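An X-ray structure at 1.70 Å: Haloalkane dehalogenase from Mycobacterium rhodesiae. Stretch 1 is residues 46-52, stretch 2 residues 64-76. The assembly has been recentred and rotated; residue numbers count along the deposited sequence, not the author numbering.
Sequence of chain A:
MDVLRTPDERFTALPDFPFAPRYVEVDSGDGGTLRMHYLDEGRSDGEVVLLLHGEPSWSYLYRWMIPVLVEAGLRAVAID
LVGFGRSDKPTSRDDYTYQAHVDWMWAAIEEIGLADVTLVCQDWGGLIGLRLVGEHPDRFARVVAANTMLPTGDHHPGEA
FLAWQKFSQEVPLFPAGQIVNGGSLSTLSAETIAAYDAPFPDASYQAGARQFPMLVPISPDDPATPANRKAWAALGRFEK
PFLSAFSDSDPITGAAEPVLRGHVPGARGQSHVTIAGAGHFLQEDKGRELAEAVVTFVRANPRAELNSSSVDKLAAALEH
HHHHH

Stretch 1 46-52: GEVVLLL
Stretch 2 64-76: WMIPVLVEAGLRA

How do the two stretches run relative to each other? The strand ending at Leu-52 and the helix ending at Glu-71 pass with their axes 10.5 Å apart, at 171°, nearly antiparallel. After the helix the chain reverses and Arg-75 and Ala-76 join the strand as a parallel neighbour, Val-48 beside Arg-75 (CA to CA 4.8 Å) and Val-49 beside Ala-76 (CA to CA 5.0 Å). Arg-75 N donates to Glu-47 O at 2.9 Å and 168°, and Val-49 N donates to Arg-75 O at 2.8 Å and 174°, so Arg-75 is gripped through both its backbone groups. The strand lies near phi/psi -100/120, with Val-48 at -81/130.

What fills the space between strand and helix? Val-49 and Leu-51 put their side chains on the same face as Ala-76, under the helix. Val-49 (chi1 t) is forked: CG1 meets Leu-69 CD1 at 4.0 Å, while CG2 meets Leu-74 CD1 at 3.9 Å. Leu-51 (m, t) straddles Leu-69 CD1, with CD1 and CD2 each 4.0 Å from it; CD2 also lies 4.4 Å from CE of Met-65, a selenomethionine (m, t, p), and CD1 lies 3.8 Å from Ile-66 CG1 and 4.3 Å from Ala-76 CB. Leu-69 (m, t) points toward the strand, and its CD1 is a knob touching both Val-49 and Leu-51. Ile-66 (m, t) leaves its backbone sideways, yet its end comes nearer. The small Ala-76 completes the floor beside Leu-51.

How does the chain turn from helix to strand? Gly-73, at phi/psi 91/13, ends the helix in a Schellman motif: Gly-73 N donates to Val-70 O at 3.0 Å, and Leu-74 N to Leu-69 O at 3.1 Å. A CB at these angles would jam against the preceding carbonyl oxygen. Leu-74 (-95/162, rotamer m, t) then leads into the strand. Across from the turn, Gly-46 (-76/157) brings its CA to 3.8 Å from Gly-73 O, a fit that depends on its bareness, since a CB there would clash with that oxygen. A water accepts from Glu-47 N at 2.8 Å and donates to Gly-73 O at 3.0 Å, joining Glu-47 to the glycine turn.

What happens on the other face? Arg-75 extends through three t torsions (chi4 -149°) alongside Val-48 (chi1 t), with Val-48 CG2 3.7 Å from Arg-75 NH1, oblique to the guanidinium. Another water links Gly-46 to Arg-75, donating to Gly-46 O at 2.6 Å and accepting from Arg-75 NH1 at 3.1 Å.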

# COMPACT_ATOMS: atom_id res chain seq x y z
N GLY A 46 5.61 8.09 -19.68
CA GLY A 46 6.69 7.78 -18.75
C GLY A 46 6.57 6.35 -18.26
O GLY A 46 5.49 5.77 -18.31
N GLU A 47 7.68 5.77 -17.81
CA GLU A 47 7.61 4.46 -17.15
C GLU A 47 6.75 4.58 -15.91
O GLU A 47 6.90 5.54 -15.14
CB GLU A 47 8.98 3.94 -16.75
CG GLU A 47 9.85 3.55 -17.93
CD GLU A 47 11.09 2.80 -17.48
OE1 GLU A 47 10.96 1.64 -17.06
OE2 GLU A 47 12.19 3.37 -17.56
N VAL A 48 5.87 3.62 -15.72
CA VAL A 48 4.89 3.69 -14.65
C VAL A 48 5.51 3.26 -13.34
O VAL A 48 6.10 2.17 -13.25
CB VAL A 48 3.67 2.80 -14.95
CG1 VAL A 48 2.75 2.70 -13.73
CG2 VAL A 48 2.91 3.29 -16.17
N VAL A 49 5.32 4.08 -12.31
CA VAL A 49 5.64 3.71 -10.93
C VAL A 49 4.31 3.66 -10.19
O VAL A 49 3.63 4.69 -10.06
CB VAL A 49 6.57 4.72 -10.29
CG1 VAL A 49 6.90 4.32 -8.85
CG2 VAL A 49 7.83 4.88 -11.14
N LEU A 50 3.93 2.48 -9.73
CA LEU A 50 2.65 2.29 -9.04
C LEU A 50 2.88 2.30 -7.56
O LEU A 50 3.61 1.46 -7.02
CB LEU A 50 2.01 0.97 -9.48
CG LEU A 50 0.69 0.63 -8.80
CD1 LEU A 50 -0.38 1.65 -9.10
CD2 LEU A 50 0.27 -0.75 -9.27
N LEU A 51 2.23 3.25 -6.88
CA LEU A 51 2.44 3.51 -5.47
C LEU A 51 1.25 3.03 -4.66
O LEU A 51 0.17 3.59 -4.77
CB LEU A 51 2.62 5.02 -5.24
CG LEU A 51 3.70 5.70 -6.08
CD1 LEU A 51 3.54 7.22 -6.04
CD2 LEU A 51 5.08 5.29 -5.61
N LEU A 52 1.45 1.97 -3.88
CA LEU A 52 0.36 1.38 -3.11
C LEU A 52 0.52 1.60 -1.62
O LEU A 52 1.58 1.30 -1.05
CB LEU A 52 0.21 -0.12 -3.42
CG LEU A 52 -0.06 -0.48 -4.89
CD1 LEU A 52 -0.37 -1.98 -5.00
CD2 LEU A 52 -1.19 0.34 -5.49
N TRP A 64 4.81 13.35 -0.87
CA TRP A 64 6.19 13.83 -0.96
C TRP A 64 7.01 13.12 -2.05
O TRP A 64 8.00 13.66 -2.53
CB TRP A 64 6.91 13.71 0.39
CG TRP A 64 6.20 14.29 1.55
CD1 TRP A 64 5.79 13.62 2.66
CD2 TRP A 64 5.82 15.66 1.74
NE1 TRP A 64 5.16 14.48 3.53
CE2 TRP A 64 5.19 15.74 2.99
CE3 TRP A 64 5.97 16.82 0.97
CZ2 TRP A 64 4.68 16.94 3.50
CZ3 TRP A 64 5.45 18.02 1.48
CH2 TRP A 64 4.82 18.07 2.73
N MSE A 65 6.59 11.91 -2.42
CA MSE A 65 7.31 11.08 -3.40
C MSE A 65 6.92 11.42 -4.82
O MSE A 65 7.77 11.41 -5.71
CB MSE A 65 7.00 9.61 -3.12
CG MSE A 65 7.67 9.26 -1.82
SE MSE A 65 7.49 7.32 -1.46
CE MSE A 65 8.40 6.53 -2.98
N ILE A 66 5.65 11.74 -5.04
CA ILE A 66 5.16 11.98 -6.39
C ILE A 66 5.96 13.06 -7.17
O ILE A 66 6.36 12.80 -8.30
CB ILE A 66 3.63 12.24 -6.40
CG1 ILE A 66 2.89 10.95 -6.04
CG2 ILE A 66 3.19 12.75 -7.77
CD1 ILE A 66 1.46 11.16 -5.61
N PRO A 67 6.20 14.25 -6.58
CA PRO A 67 6.94 15.26 -7.34
C PRO A 67 8.35 14.85 -7.74
O PRO A 67 8.81 15.23 -8.81
CB PRO A 67 6.97 16.47 -6.39
CG PRO A 67 5.79 16.28 -5.50
CD PRO A 67 5.72 14.80 -5.29
N VAL A 68 9.03 14.08 -6.90
CA VAL A 68 10.37 13.57 -7.21
C VAL A 68 10.32 12.61 -8.41
O VAL A 68 11.12 12.73 -9.33
CB VAL A 68 10.97 12.83 -6.00
CG1 VAL A 68 12.32 12.21 -6.34
CG2 VAL A 68 11.11 13.80 -4.82
N LEU A 69 9.34 11.73 -8.41
CA LEU A 69 9.19 10.75 -9.49
C LEU A 69 8.86 11.47 -10.80
O LEU A 69 9.44 11.18 -11.84
CB LEU A 69 8.09 9.74 -9.12
CG LEU A 69 8.39 8.89 -7.88
CD1 LEU A 69 7.16 8.10 -7.48
CD2 LEU A 69 9.58 7.97 -8.07
N VAL A 70 7.95 12.44 -10.73
CA VAL A 70 7.55 13.22 -11.90
C VAL A 70 8.71 14.04 -12.47
O VAL A 70 8.91 14.06 -13.69
CB VAL A 70 6.36 14.14 -11.55
CG1 VAL A 70 6.11 15.17 -12.65
CG2 VAL A 70 5.12 13.30 -11.28
N GLU A 71 9.48 14.68 -11.60
CA GLU A 71 10.63 15.47 -12.06
C GLU A 71 11.68 14.59 -12.74
O GLU A 71 12.36 15.03 -13.67
CB GLU A 71 11.24 16.23 -10.89
CG GLU A 71 12.29 17.27 -11.33
CD GLU A 71 13.71 16.74 -11.48
OE1 GLU A 71 14.01 15.55 -11.18
OE2 GLU A 71 14.53 17.57 -11.90
N ALA A 72 11.77 13.33 -12.31
CA ALA A 72 12.69 12.36 -12.90
C ALA A 72 12.20 11.80 -14.23
O ALA A 72 12.87 10.97 -14.83
CB ALA A 72 12.95 11.21 -11.91
N GLY A 73 11.01 12.19 -14.67
CA GLY A 73 10.48 11.77 -15.97
C GLY A 73 9.65 10.50 -15.91
O GLY A 73 9.34 9.90 -16.95
N LEU A 74 9.29 10.08 -14.70
CA LEU A 74 8.46 8.89 -14.51
C LEU A 74 6.99 9.27 -14.40
O LEU A 74 6.65 10.43 -14.14
CB LEU A 74 8.92 8.13 -13.26
CG LEU A 74 10.42 7.80 -13.25
CD1 LEU A 74 10.86 7.27 -11.91
CD2 LEU A 74 10.73 6.82 -14.37
N ARG A 75 6.12 8.28 -14.61
CA ARG A 75 4.69 8.45 -14.44
C ARG A 75 4.27 7.81 -13.12
O ARG A 75 4.34 6.59 -12.96
CB ARG A 75 3.95 7.81 -15.61
CG ARG A 75 2.44 7.90 -15.53
CD ARG A 75 1.79 7.31 -16.77
NE ARG A 75 0.37 7.05 -16.55
CZ ARG A 75 -0.32 6.08 -17.14
NH1 ARG A 75 0.27 5.22 -17.97
NH2 ARG A 75 -1.61 5.95 -16.89
N ALA A 76 3.79 8.63 -12.19
CA ALA A 76 3.42 8.16 -10.88
C ALA A 76 1.91 7.92 -10.83
O ALA A 76 1.12 8.82 -11.09
CB ALA A 76 3.82 9.18 -9.82
O HOH W 1 3.05 5.53 -19.28
O HOH W 2 10.01 7.28 -18.15